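Local coordinates for hydrogen peroxide-inducible genes activator (Corynebacterium glutamicum, PDB 6G1B), which probably regulates transcription in response to hydrogen peroxide, as a LysR-family activator that joins a DNA-binding helix-turn-helix to a regulatory domain, at residues A[168-173]-A[281-286]; A[97-102]-A[128-133]; A[268-273]-A[318-323]; A[200-205]-A[230-235]. The protein carries 1 engineered substitution. All coordinates share one frame; numbering follows the deposited sequence.

Overall arrangement
All four contacts belong to the regulatory part of the chain, well away from the helix-turn-helix. Interaction 1 is the strand pairing of 165-180 with 278-288, in the same mixed sheet that interaction 2 reaches through strand 101-107, with centres 22 Å apart. Interaction 3 attaches the C-terminal tail to strand 268-271, which neighbours strand 165-180; its centre is 22 Å from that of interaction 1. Interactions 3 and 4 have centres 21 Å apart, and 4 faces another subunit. Interaction 2 holds the sodium ion; the centres of 2 and 4 are about 39 Å apart. At interaction 1 the side chain of Ile-168 lies about 4 Å from a bound hydrogen peroxide, probably from the crystallisation liquor.

Interaction 1: A[168-173]-A[281-286]; sequences IPLYDE and RRIGLV
Glu-173 OE1 is gripped by two nitrogens of Arg-281: NE and NH2 each reach it at 2.9 Å, side-on. The oxygen lies in the guanidinium plane, but both donors meet it from above the same face of the carboxylate, the two planes being 54° apart. An extended chain from CG to NE carries the Arg-281 head alongside Glu-173. Further bonds fix both buried groups, from Glu-173 OE2 to Ser-257 OG and from the guanidinium to the carbonyls of Thr-110 and Asp-206. The strands run antiparallel, 165-180 beside 278-288 in the mixed sheet of the LysR regulatory domain, and a classic beta bulge interrupts their register. Leu-170 and Tyr-171 both face Ile-283 there; Ile-283 O accepts from Leu-170 N at 2.9 Å and, weakly, from Tyr-171 N at 3.3 Å. CB of Ile-283 lies over one face of the Tyr-171 ring, a CH-pi contact at 4.0 Å from the centroid and offset toward the rim. Tyr-171 CG stands between its own N and carbonyl carbon (chi1 53°), which swings the ring alongside Ile-283. On the other face of the sheet, Arg-282 bends at chi2 and chi3 and turns its guanidinium back to Asp-172. Arg-282 NE meets Asp-172 OD2 within the guanidinium plane, while Arg-282 NH2 donates to the syn lone pair of Asp-172 OD1 at 2.9 Å. Leu-170 CD1 packs on Ile-283 CG2 at 3.9 Å.

Interaction 2: A[97-102]-A[128-133]; sequences GSLTGP and PDLEPH. With NA (sodium ion), chain F.
Gly-101 and Leu-130 begin a parallel ladder that Pro-102 and Glu-131 continue, held by Gly-101 N to Asp-129 O at 3.0 Å and by Glu-131 N to Gly-101 O at 2.8 Å. Both donors approach from above the carbonyl plane. Gly-101 takes a positive phi of 72° just before the Pro-102 ring. Leu-130 carries the apolar side: its CG stands opposite the backbone N (chi1 -173°), and CD1 reaches Leu-99 CD2 at 4.1 Å and Gly-101 O at 3.4 Å. Farther back, Thr-100 CG2 lies alongside Asp-129 CB at 3.7 Å. On the Pro-102 and Glu-131 face, the extended Glu-131 side chain brings OE1 to a sodium ion at 2.5 Å. His-133 NE2 meets the same ion in its ring plane, at 2.9 Å, and the Pro-102 ring lies beside it. Strand 101-107 pairs parallel with both 130-136 and 153-158 in the regulatory-domain sheet, and helix 121-126 lies in the connection from 101-107 to 130-136. Val-123 of that helix packs on Leu-130 and Pro-132, helix 294-317 receives Leu-99, and side chains of another subunit touch Pro-132 and His-133.

Interaction 3: A[268-273]-A[318-323]; sequences LATANF and TGITLK
Thr-270 meets Ile-320 where the tail that follows helix 294-317 runs beside strand 268-271, an element of the LysR regulatory-domain sheet that pairs antiparallel with strand 165-180. The tail is not a further strand: it leaves the helix at Gly-319, with positive phi, and an ST turn bonds Ile-320 N to Thr-318 OG1. The touching parts of tail and strand run in nearly the same direction, 16° apart, but no backbone bond joins them directly. At Thr-270, OG1 sits between the backbone N and the carbonyl carbon (chi1 58°), a rotation that turns it to the tail, 3.4 Å from Ile-320 CG2, the two side chains crossing at about a right angle. A water links this hydroxyl to the tail, donating to Thr-321 O at 2.7 Å. Two residues on, Asn-272 points its amide at the same carbonyl, yet the bond from ND2 to Thr-321 O is weak, bent to 117° at the hydrogen. A stronger partner for ND2 is Gln-189 OE1. The other end of the amide is tied through a second water, which donates to Asn-272 OD1 and accepts from Lys-323 N at 2.8 Å. Each end of this buried amide thus has a polar partner. At Phe-273 the contact is with the aliphatic part of Lys-323, whose bent chain takes NZ on to Asn-325 OD1 and Val-277 O. Lys-323 CE lies 3.6 Å from Phe-273 O.

Interaction 4: A[200-205]-A[230-235]; sequences DLLLLD and TAVTRA
Val-232 packs against Leu-202 where strand 232-234 passes the loop 200-205 in the LysR regulatory domain. No hydrogen bond joins the two segments, and the pairing of this strand is instead with another subunit: Val-232 and Arg-234 lie in a parallel beta ladder with a strand of that chain, so a sheet continues across the interface. Such pairing between chains is consistent with the oligomeric state usual for LysR-type regulators. Val-232 CG1 meets Leu-202 CD2 at 3.8 Å, and the two side chains cross at about a right angle. The other branch of the leucine, CD1, rests against Val-232 O at 3.6 Å. Leu-202 has its CG opposite the backbone N (chi1 -178°), which sends both methyls across to the strand, while its carbonyl oxygen bonds Thr-252 OG1. At Thr-233 the chain turns a corner, and Arg-234 directs its guanidinium away from the loop toward the neighbouring subunit, where an acidic side chain of that other chain makes a long, weak ion pair with it. Ala-235 faces the loop again. Its neighbour is Leu-204, and helix 238-246 supplies a third wall: Val-241 touches Leu-202 and Ala-235, and Leu-244 touches Leu-202 and Val-232. Leu-204 CD2 stands 4.0 Å from Ala-235 CB and nearer still to the backbone, 3.2 Å from Ala-235 O.

Interaction 1: A[168-173]-A[281-286]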
loop_
_atom_site.group_PDB
_atom_site.type_symbol
_atom_site.label_atom_id
_atom_site.label_comp_id
_atom_site.label_asym_id
_atom_site.label_seq_id
_atom_site.Cartn_x
_atom_site.Cartn_y
_atom_site.Cartn_z
ATOM N N ILE A 168 -36.334 11.154 -14.687
ATOM C CA ILE A 168 -36.434 12.257 -15.610
ATOM C C ILE A 168 -36.056 11.694 -16.982
ATOM O O ILE A 168 -34.920 11.263 -17.163
ATOM C CB ILE A 168 -35.499 13.443 -15.257
ATOM C CG1 ILE A 168 -35.797 13.999 -13.847
ATOM C CG2 ILE A 168 -35.660 14.543 -16.305
ATOM C CD1 ILE A 168 -34.678 14.802 -13.227
ATOM N N PRO A 169 -37.007 11.664 -17.940
ATOM C CA PRO A 169 -36.623 11.250 -19.295
ATOM C C PRO A 169 -35.694 12.230 -19.979
ATOM O O PRO A 169 -35.873 13.419 -19.835
ATOM C CB PRO A 169 -37.965 11.154 -20.046
ATOM C CG PRO A 169 -39.008 11.768 -19.155
ATOM C CD PRO A 169 -38.472 11.652 -17.760
ATOM N N LEU A 170 -34.672 11.731 -20.664
ATOM C CA LEU A 170 -33.733 12.583 -21.372
ATOM C C LEU A 170 -33.988 12.566 -22.880
ATOM O O LEU A 170 -34.144 13.628 -23.483
ATOM C CB LEU A 170 -32.291 12.153 -21.080
ATOM C CG LEU A 170 -31.874 12.227 -19.606
ATOM C CD1 LEU A 170 -30.496 11.633 -19.383
ATOM C CD2 LEU A 170 -31.967 13.669 -19.132
ATOM N N TYR A 171 -34.003 11.367 -23.471
ATOM C CA TYR A 171 -34.073 11.204 -24.908
ATOM C C TYR A 171 -34.254 9.742 -25.327
ATOM O O TYR A 171 -33.896 8.833 -24.575
ATOM C CB TYR A 171 -32.820 11.745 -25.593
ATOM C CG TYR A 171 -31.505 11.214 -25.077
ATOM C CD1 TYR A 171 -30.991 10.017 -25.542
ATOM C CD2 TYR A 171 -30.741 11.954 -24.172
ATOM C CE1 TYR A 171 -29.777 9.539 -25.101
ATOM C CE2 TYR A 171 -29.523 11.482 -23.721
ATOM C CZ TYR A 171 -29.041 10.292 -24.193
ATOM O OH TYR A 171 -27.848 9.859 -23.745
ATOM N N ASP A 172 -34.790 9.562 -26.543
ATOM C CA ASP A 172 -34.799 8.281 -27.214
ATOM C C ASP A 172 -33.622 8.226 -28.160
ATOM O O ASP A 172 -33.424 9.123 -28.950
ATOM C CB ASP A 172 -36.117 8.097 -27.995
ATOM C CG ASP A 172 -37.320 8.118 -27.093
ATOM O OD1 ASP A 172 -38.297 8.887 -27.283
ATOM O OD2 ASP A 172 -37.223 7.426 -26.061
ATOM N N GLU A 173 -32.854 7.158 -28.088
ATOM C CA GLU A 173 -31.660 6.974 -28.915
ATOM C C GLU A 173 -31.890 5.755 -29.786
ATOM O O GLU A 173 -32.156 4.679 -29.288
ATOM C CB GLU A 173 -30.414 6.791 -28.051
ATOM C CG GLU A 173 -29.178 6.365 -28.811
ATOM C CD GLU A 173 -27.893 6.400 -27.981
ATOM O OE1 GLU A 173 -27.948 6.233 -26.725
ATOM O OE2 GLU A 173 -26.830 6.601 -28.621
ATOM N N ARG A 281 -33.741 3.123 -27.525
ATOM C CA ARG A 281 -33.731 2.991 -26.060
ATOM C C ARG A 281 -34.077 4.335 -25.453
ATOM O O ARG A 281 -33.723 5.352 -26.019
ATOM C CB ARG A 281 -32.381 2.515 -25.521
ATOM C CG ARG A 281 -31.224 3.503 -25.718
ATOM C CD ARG A 281 -29.934 2.903 -25.184
ATOM N NE ARG A 281 -28.771 3.724 -25.420
ATOM C CZ ARG A 281 -27.532 3.400 -25.037
ATOM N NH1 ARG A 281 -27.303 2.266 -24.390
ATOM N NH2 ARG A 281 -26.514 4.206 -25.319
ATOM N N ARG A 282 -34.795 4.307 -24.340
ATOM C CA ARG A 282 -35.184 5.515 -23.632
ATOM C C ARG A 282 -34.152 5.738 -22.519
ATOM O O ARG A 282 -34.071 4.961 -21.584
ATOM C CB ARG A 282 -36.610 5.378 -23.077
ATOM C CG ARG A 282 -37.063 6.417 -22.039
ATOM C CD ARG A 282 -37.180 7.827 -22.568
ATOM N NE ARG A 282 -38.063 7.968 -23.719
ATOM C CZ ARG A 282 -39.307 8.448 -23.720
ATOM N NH1 ARG A 282 -39.937 8.818 -22.606
ATOM N NH2 ARG A 282 -39.949 8.542 -24.879
ATOM N N ILE A 283 -33.326 6.765 -22.660
ATOM C CA ILE A 283 -32.340 7.111 -21.644
ATOM C C ILE A 283 -32.963 8.130 -20.699
ATOM O O ILE A 283 -33.677 9.030 -21.132
ATOM C CB ILE A 283 -31.037 7.655 -22.279
ATOM C CG1 ILE A 283 -30.343 6.559 -23.085
ATOM C CG2 ILE A 283 -30.055 8.179 -21.215
ATOM C CD1 ILE A 283 -30.006 5.293 -22.339
ATOM N N GLY A 284 -32.704 7.964 -19.409
ATOM C CA GLY A 284 -33.235 8.846 -18.363
ATOM C C GLY A 284 -32.299 9.055 -17.183
ATOM O O GLY A 284 -31.301 8.374 -17.036
ATOM N N LEU A 285 -32.623 10.010 -16.339
ATOM C CA LEU A 285 -31.908 10.216 -15.070
ATOM C C LEU A 285 -32.779 9.635 -13.964
ATOM O O LEU A 285 -33.969 9.944 -13.922
ATOM C CB LEU A 285 -31.697 11.676 -14.821
ATOM C CG LEU A 285 -30.517 12.413 -15.371
ATOM C CD1 LEU A 285 -30.474 13.762 -14.629
ATOM C CD2 LEU A 285 -29.218 11.648 -15.162
ATOM N N VAL A 286 -32.232 8.780 -13.106
ATOM C CA VAL A 286 -33.003 8.262 -11.986
ATOM C C VAL A 286 -32.406 8.688 -10.641
ATOM O O VAL A 286 -31.196 8.627 -10.438
ATOM C CB VAL A 286 -33.440 6.763 -12.123
ATOM C CG1 VAL A 286 -32.912 6.119 -13.374
ATOM C CG2 VAL A 286 -33.212 5.932 -10.892
#

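Interaction 2: A[97-102]-A[128-133]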
loop_
_atom_site.group_PDB
_atom_site.type_symbol
_atom_site.label_atom_id
_atom_site.label_comp_id
_atom_site.label_asym_id
_atom_site.label_seq_id
_atom_site.Cartn_x
_atom_site.Cartn_y
_atom_site.Cartn_z
ATOM N N GLY A 97 -31.172 27.745 -6.418
ATOM C CA GLY A 97 -31.712 27.389 -7.736
ATOM C C GLY A 97 -30.654 27.349 -8.836
ATOM O O GLY A 97 -30.860 27.918 -9.915
ATOM N N SER A 98 -29.519 26.698 -8.554
ATOM C CA SER A 98 -28.481 26.466 -9.559
ATOM C C SER A 98 -27.556 25.248 -9.268
ATOM O O SER A 98 -27.505 24.691 -8.168
ATOM C CB SER A 98 -27.671 27.748 -9.799
ATOM O OG SER A 98 -27.007 28.199 -8.637
ATOM N N LEU A 99 -26.835 24.850 -10.309
ATOM C CA LEU A 99 -25.933 23.694 -10.303
ATOM C C LEU A 99 -24.562 24.102 -9.777
ATOM O O LEU A 99 -23.692 24.590 -10.527
ATOM C CB LEU A 99 -25.794 23.107 -11.716
ATOM C CG LEU A 99 -26.783 22.041 -12.133
ATOM C CD1 LEU A 99 -26.512 21.638 -13.578
ATOM C CD2 LEU A 99 -26.723 20.827 -11.242
ATOM N N THR A 100 -24.395 23.907 -8.480
ATOM C CA THR A 100 -23.156 24.233 -7.811
ATOM C C THR A 100 -22.818 23.120 -6.862
ATOM O O THR A 100 -23.680 22.319 -6.515
ATOM C CB THR A 100 -23.253 25.581 -7.060
ATOM O OG1 THR A 100 -24.274 25.492 -6.059
ATOM C CG2 THR A 100 -23.589 26.711 -8.035
ATOM N N GLY A 101 -21.554 23.052 -6.474
ATOM C CA GLY A 101 -21.108 22.041 -5.551
ATOM C C GLY A 101 -21.036 20.628 -6.150
ATOM O O GLY A 101 -21.071 20.463 -7.377
ATOM N N PRO A 102 -20.894 19.614 -5.281
ATOM C CA PRO A 102 -20.689 18.249 -5.730
ATOM C C PRO A 102 -21.921 17.663 -6.406
ATOM O O PRO A 102 -23.031 17.838 -5.919
ATOM C CB PRO A 102 -20.395 17.480 -4.416
ATOM C CG PRO A 102 -20.226 18.507 -3.350
ATOM C CD PRO A 102 -20.948 19.716 -3.811
ATOM N N PRO A 128 -19.207 26.607 -14.052
ATOM C CA PRO A 128 -17.893 26.562 -13.421
ATOM C C PRO A 128 -17.877 26.181 -11.942
ATOM O O PRO A 128 -16.843 25.716 -11.466
ATOM C CB PRO A 128 -17.358 27.993 -13.606
ATOM C CG PRO A 128 -18.594 28.841 -13.656
ATOM C CD PRO A 128 -19.580 27.982 -14.432
ATOM N N ASP A 129 -18.991 26.386 -11.230
ATOM C CA ASP A 129 -19.115 26.029 -9.800
ATOM C C ASP A 129 -19.581 24.593 -9.527
ATOM O O ASP A 129 -19.581 24.154 -8.373
ATOM C CB ASP A 129 -20.038 27.019 -9.055
ATOM C CG ASP A 129 -19.489 28.438 -9.043
ATOM O OD1 ASP A 129 -20.277 29.406 -9.090
ATOM O OD2 ASP A 129 -18.256 28.594 -9.022
ATOM N N LEU A 130 -19.976 23.872 -10.566
ATOM C CA LEU A 130 -20.381 22.485 -10.414
ATOM C C LEU A 130 -19.124 21.650 -10.295
ATOM O O LEU A 130 -18.143 21.901 -10.992
ATOM C CB LEU A 130 -21.209 22.031 -11.609
ATOM C CG LEU A 130 -21.850 20.642 -11.503
ATOM C CD1 LEU A 130 -22.784 20.553 -10.298
ATOM C CD2 LEU A 130 -22.627 20.387 -12.786
ATOM N N GLU A 131 -19.169 20.667 -9.413
ATOM C CA GLU A 131 -18.063 19.776 -9.166
ATOM C C GLU A 131 -18.532 18.354 -9.520
ATOM O O GLU A 131 -19.073 17.642 -8.673
ATOM C CB GLU A 131 -17.639 19.904 -7.696
ATOM C CG GLU A 131 -17.140 21.277 -7.278
ATOM C CD GLU A 131 -16.710 21.349 -5.799
ATOM O OE1 GLU A 131 -16.489 20.303 -5.100
ATOM O OE2 GLU A 131 -16.576 22.484 -5.312
ATOM N N PRO A 132 -18.374 17.953 -10.785
ATOM C CA PRO A 132 -18.945 16.664 -11.203
ATOM C C PRO A 132 -18.057 15.498 -10.774
ATOM O O PRO A 132 -16.825 15.626 -10.812
ATOM C CB PRO A 132 -18.978 16.763 -12.731
ATOM C CG PRO A 132 -17.850 17.680 -13.056
ATOM C CD PRO A 132 -17.706 18.651 -11.896
ATOM N N HIS A 133 -18.671 14.397 -10.336
ATOM C CA HIS A 133 -17.968 13.149 -10.063
ATOM C C HIS A 133 -18.683 12.026 -10.787
ATOM O O HIS A 133 -19.867 11.814 -10.554
ATOM C CB HIS A 133 -17.916 12.883 -8.558
ATOM C CG HIS A 133 -17.198 13.953 -7.810
ATOM N ND1 HIS A 133 -15.828 14.083 -7.845
ATOM C CD2 HIS A 133 -17.660 14.991 -7.070
ATOM C CE1 HIS A 133 -15.471 15.149 -7.143
ATOM N NE2 HIS A 133 -16.564 15.726 -6.672
HETATM NA NA NA F . -16.426 17.842 -4.663
#

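Interaction 3: A[268-273]-A[318-323]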
loop_
_atom_site.group_PDB
_atom_site.type_symbol
_atom_site.label_atom_id
_atom_site.label_comp_id
_atom_site.label_asym_id
_atom_site.label_seq_id
_atom_site.Cartn_x
_atom_site.Cartn_y
_atom_site.Cartn_z
ATOM N N LEU A 268 -16.281 -3.505 -41.060
ATOM C CA LEU A 268 -17.673 -3.325 -40.640
ATOM C C LEU A 268 -18.491 -2.638 -41.708
ATOM O O LEU A 268 -17.952 -1.859 -42.485
ATOM C CB LEU A 268 -17.757 -2.478 -39.377
ATOM C CG LEU A 268 -16.962 -2.964 -38.170
ATOM C CD1 LEU A 268 -17.107 -1.963 -37.058
ATOM C CD2 LEU A 268 -17.424 -4.342 -37.721
ATOM N N ALA A 269 -19.791 -2.949 -41.736
ATOM C CA ALA A 269 -20.775 -2.207 -42.503
ATOM C C ALA A 269 -21.989 -1.972 -41.616
ATOM O O ALA A 269 -22.121 -2.592 -40.567
ATOM C CB ALA A 269 -21.167 -2.974 -43.738
ATOM N N THR A 270 -22.859 -1.061 -42.021
ATOM C CA THR A 270 -24.055 -0.766 -41.281
ATOM C C THR A 270 -25.303 -0.915 -42.143
ATOM O O THR A 270 -25.257 -0.829 -43.381
ATOM C CB THR A 270 -24.003 0.643 -40.686
ATOM O OG1 THR A 270 -23.836 1.607 -41.729
ATOM C CG2 THR A 270 -22.827 0.778 -39.691
ATOM N N ALA A 271 -26.414 -1.144 -41.454
ATOM C CA ALA A 271 -27.740 -1.183 -42.041
ATOM C C ALA A 271 -28.735 -0.571 -41.055
ATOM O O ALA A 271 -28.384 -0.330 -39.916
ATOM C CB ALA A 271 -28.120 -2.610 -42.357
ATOM N N ASN A 272 -29.956 -0.313 -41.520
ATOM C CA ASN A 272 -31.033 0.181 -40.661
ATOM C C ASN A 272 -32.357 -0.487 -40.967
ATOM O O ASN A 272 -32.593 -0.974 -42.088
ATOM C CB ASN A 272 -31.187 1.687 -40.819
ATOM C CG ASN A 272 -30.191 2.470 -39.974
ATOM O OD1 ASN A 272 -30.186 2.320 -38.750
ATOM N ND2 ASN A 272 -29.368 3.318 -40.608
ATOM N N PHE A 273 -33.193 -0.541 -39.934
ATOM C CA PHE A 273 -34.567 -0.925 -40.094
ATOM C C PHE A 273 -35.364 0.210 -40.728
ATOM O O PHE A 273 -34.974 1.401 -40.690
ATOM C CB PHE A 273 -35.222 -1.339 -38.793
ATOM C CG PHE A 273 -34.588 -2.534 -38.150
ATOM C CD1 PHE A 273 -33.749 -2.355 -37.070
ATOM C CD2 PHE A 273 -34.830 -3.827 -38.629
ATOM C CE1 PHE A 273 -33.134 -3.447 -36.481
ATOM C CE2 PHE A 273 -34.223 -4.911 -38.041
ATOM C CZ PHE A 273 -33.380 -4.719 -36.950
ATOM N N THR A 318 -20.311 11.558 -39.936
ATOM C CA THR A 318 -19.515 10.447 -40.519
ATOM C C THR A 318 -19.967 10.058 -41.929
ATOM O O THR A 318 -19.267 9.309 -42.597
ATOM C CB THR A 318 -19.597 9.130 -39.711
ATOM O OG1 THR A 318 -20.947 8.597 -39.752
ATOM C CG2 THR A 318 -19.115 9.340 -38.267
ATOM N N GLY A 319 -21.158 10.498 -42.339
ATOM C CA GLY A 319 -21.714 10.111 -43.628
ATOM C C GLY A 319 -22.447 8.779 -43.616
ATOM O O GLY A 319 -23.030 8.390 -44.601
ATOM N N ILE A 320 -22.445 8.075 -42.496
ATOM C CA ILE A 320 -23.196 6.832 -42.331
ATOM C C ILE A 320 -24.663 7.212 -42.185
ATOM O O ILE A 320 -25.006 8.201 -41.534
ATOM C CB ILE A 320 -22.672 6.053 -41.112
ATOM C CG1 ILE A 320 -21.234 5.606 -41.384
ATOM C CG2 ILE A 320 -23.611 4.900 -40.747
ATOM C CD1 ILE A 320 -20.541 4.975 -40.196
ATOM N N THR A 321 -25.540 6.448 -42.824
ATOM C CA THR A 321 -26.954 6.791 -42.875
ATOM C C THR A 321 -27.606 6.329 -41.592
ATOM O O THR A 321 -27.442 5.166 -41.189
ATOM C CB THR A 321 -27.637 6.133 -44.085
ATOM O OG1 THR A 321 -27.002 6.575 -45.280
ATOM C CG2 THR A 321 -29.137 6.464 -44.156
ATOM N N LEU A 322 -28.331 7.242 -40.950
ATOM C CA LEU A 322 -28.994 6.950 -39.694
ATOM C C LEU A 322 -30.439 6.497 -39.914
ATOM O O LEU A 322 -31.030 6.735 -40.971
ATOM C CB LEU A 322 -28.937 8.181 -38.784
ATOM C CG LEU A 322 -27.524 8.760 -38.583
ATOM C CD1 LEU A 322 -27.537 9.950 -37.630
ATOM C CD2 LEU A 322 -26.559 7.708 -38.065
ATOM N N LYS A 323 -30.986 5.840 -38.902
ATOM C CA LYS A 323 -32.371 5.425 -38.897
ATOM C C LYS A 323 -33.317 6.615 -39.129
ATOM O O LYS A 323 -33.132 7.697 -38.542
ATOM C CB LYS A 323 -32.687 4.750 -37.549
ATOM C CG LYS A 323 -34.160 4.385 -37.363
ATOM C CD LYS A 323 -34.434 3.013 -36.763
ATOM C CE LYS A 323 -35.702 2.404 -37.361
ATOM N NZ LYS A 323 -36.867 3.340 -37.357
HETATM O O HOH W 1 -26.460 2.953 -42.467
HETATM O O HOH W 2 -29.278 4.323 -37.271
#

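Interaction 4: A[200-205]-A[230-235]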
loop_
_atom_site.group_PDB
_atom_site.type_symbol
_atom_site.label_atom_id
_atom_site.label_comp_id
_atom_site.label_asym_id
_atom_site.label_seq_id
_atom_site.Cartn_x
_atom_site.Cartn_y
_atom_site.Cartn_z
ATOM N N ASP A 200 -26.641 -13.619 -36.851
ATOM C CA ASP A 200 -26.337 -14.323 -35.596
ATOM C C ASP A 200 -26.117 -13.144 -34.662
ATOM O O ASP A 200 -25.026 -12.637 -34.547
ATOM C CB ASP A 200 -25.101 -15.228 -35.680
ATOM C CG ASP A 200 -25.302 -16.436 -36.617
ATOM O OD1 ASP A 200 -26.400 -17.036 -36.679
ATOM O OD2 ASP A 200 -24.342 -16.791 -37.324
ATOM N N LEU A 201 -27.188 -12.667 -34.038
ATOM C CA LEU A 201 -27.122 -11.476 -33.206
ATOM C C LEU A 201 -26.370 -11.744 -31.905
ATOM O O LEU A 201 -26.646 -12.734 -31.236
ATOM C CB LEU A 201 -28.502 -10.878 -32.926
ATOM C CG LEU A 201 -29.062 -9.989 -34.066
ATOM C CD1 LEU A 201 -30.493 -9.587 -33.731
ATOM C CD2 LEU A 201 -28.201 -8.762 -34.409
ATOM N N LEU A 202 -25.400 -10.894 -31.588
ATOM C CA LEU A 202 -24.861 -10.854 -30.244
ATOM C C LEU A 202 -25.278 -9.516 -29.714
ATOM O O LEU A 202 -24.817 -8.500 -30.206
ATOM C CB LEU A 202 -23.341 -11.058 -30.225
ATOM C CG LEU A 202 -22.629 -11.094 -28.867
ATOM C CD1 LEU A 202 -23.344 -11.936 -27.803
ATOM C CD2 LEU A 202 -21.189 -11.562 -29.043
ATOM N N LEU A 203 -26.154 -9.510 -28.717
ATOM C CA LEU A 203 -26.687 -8.276 -28.157
ATOM C C LEU A 203 -26.151 -8.058 -26.766
ATOM O O LEU A 203 -25.871 -9.007 -26.071
ATOM C CB LEU A 203 -28.205 -8.352 -28.103
ATOM C CG LEU A 203 -28.913 -8.452 -29.459
ATOM C CD1 LEU A 203 -30.409 -8.612 -29.235
ATOM C CD2 LEU A 203 -28.612 -7.237 -30.340
ATOM N N LEU A 204 -26.025 -6.800 -26.376
ATOM C CA LEU A 204 -25.706 -6.388 -25.026
ATOM C C LEU A 204 -26.957 -5.967 -24.288
ATOM O O LEU A 204 -27.961 -5.596 -24.908
ATOM C CB LEU A 204 -24.789 -5.171 -25.093
ATOM C CG LEU A 204 -23.421 -5.418 -25.727
ATOM C CD1 LEU A 204 -22.633 -4.124 -25.731
ATOM C CD2 LEU A 204 -22.643 -6.501 -24.980
ATOM N N ASP A 205 -26.888 -6.009 -22.958
ATOM C CA ASP A 205 -27.956 -5.499 -22.119
ATOM C C ASP A 205 -27.834 -3.955 -22.000
ATOM O O ASP A 205 -27.429 -3.420 -20.970
ATOM C CB ASP A 205 -27.981 -6.207 -20.770
ATOM C CG ASP A 205 -29.145 -5.747 -19.885
ATOM O OD1 ASP A 205 -30.249 -5.475 -20.417
ATOM O OD2 ASP A 205 -28.955 -5.622 -18.648
ATOM N N THR A 230 -23.761 -17.886 -31.200
ATOM C CA THR A 230 -22.328 -17.780 -31.432
ATOM C C THR A 230 -21.562 -18.510 -30.319
ATOM O O THR A 230 -22.162 -18.948 -29.338
ATOM C CB THR A 230 -21.929 -16.316 -31.490
ATOM N N ALA A 231 -20.242 -18.634 -30.460
ATOM C CA ALA A 231 -19.390 -19.166 -29.389
ATOM C C ALA A 231 -19.439 -18.314 -28.107
ATOM O O ALA A 231 -19.175 -18.817 -27.015
ATOM C CB ALA A 231 -17.945 -19.286 -29.861
ATOM N N VAL A 232 -19.735 -17.019 -28.258
ATOM C CA VAL A 232 -19.894 -16.099 -27.132
ATOM C C VAL A 232 -21.338 -16.027 -26.664
ATOM O O VAL A 232 -22.148 -15.311 -27.254
ATOM C CB VAL A 232 -19.367 -14.697 -27.493
ATOM C CG1 VAL A 232 -19.576 -13.706 -26.348
ATOM C CG2 VAL A 232 -17.899 -14.819 -27.869
ATOM N N THR A 233 -21.627 -16.770 -25.605
ATOM C CA THR A 233 -22.910 -16.741 -24.904
ATOM C C THR A 233 -23.380 -15.340 -24.528
ATOM O O THR A 233 -24.525 -15.010 -24.785
ATOM C CB THR A 233 -22.818 -17.549 -23.588
ATOM O OG1 THR A 233 -22.252 -18.831 -23.857
ATOM C CG2 THR A 233 -24.186 -17.687 -22.919
ATOM N N ARG A 234 -22.498 -14.535 -23.938
ATOM C CA ARG A 234 -22.822 -13.169 -23.564
ATOM C C ARG A 234 -21.562 -12.346 -23.283
ATOM O O ARG A 234 -20.602 -12.819 -22.681
ATOM C CB ARG A 234 -23.797 -13.083 -22.362
ATOM C CG ARG A 234 -23.364 -13.686 -21.046
ATOM C CD ARG A 234 -24.343 -13.267 -19.942
ATOM N NE ARG A 234 -24.377 -14.223 -18.826
ATOM C CZ ARG A 234 -23.782 -14.074 -17.638
ATOM N NH1 ARG A 234 -23.053 -12.987 -17.340
ATOM N NH2 ARG A 234 -23.925 -15.038 -16.735
ATOM N N ALA A 235 -21.591 -11.099 -23.752
ATOM C CA ALA A 235 -20.560 -10.120 -23.554
ATOM C C ALA A 235 -21.112 -8.997 -22.694
ATOM O O ALA A 235 -22.273 -8.717 -22.707
ATOM C CB ALA A 235 -20.140 -9.597 -24.919
#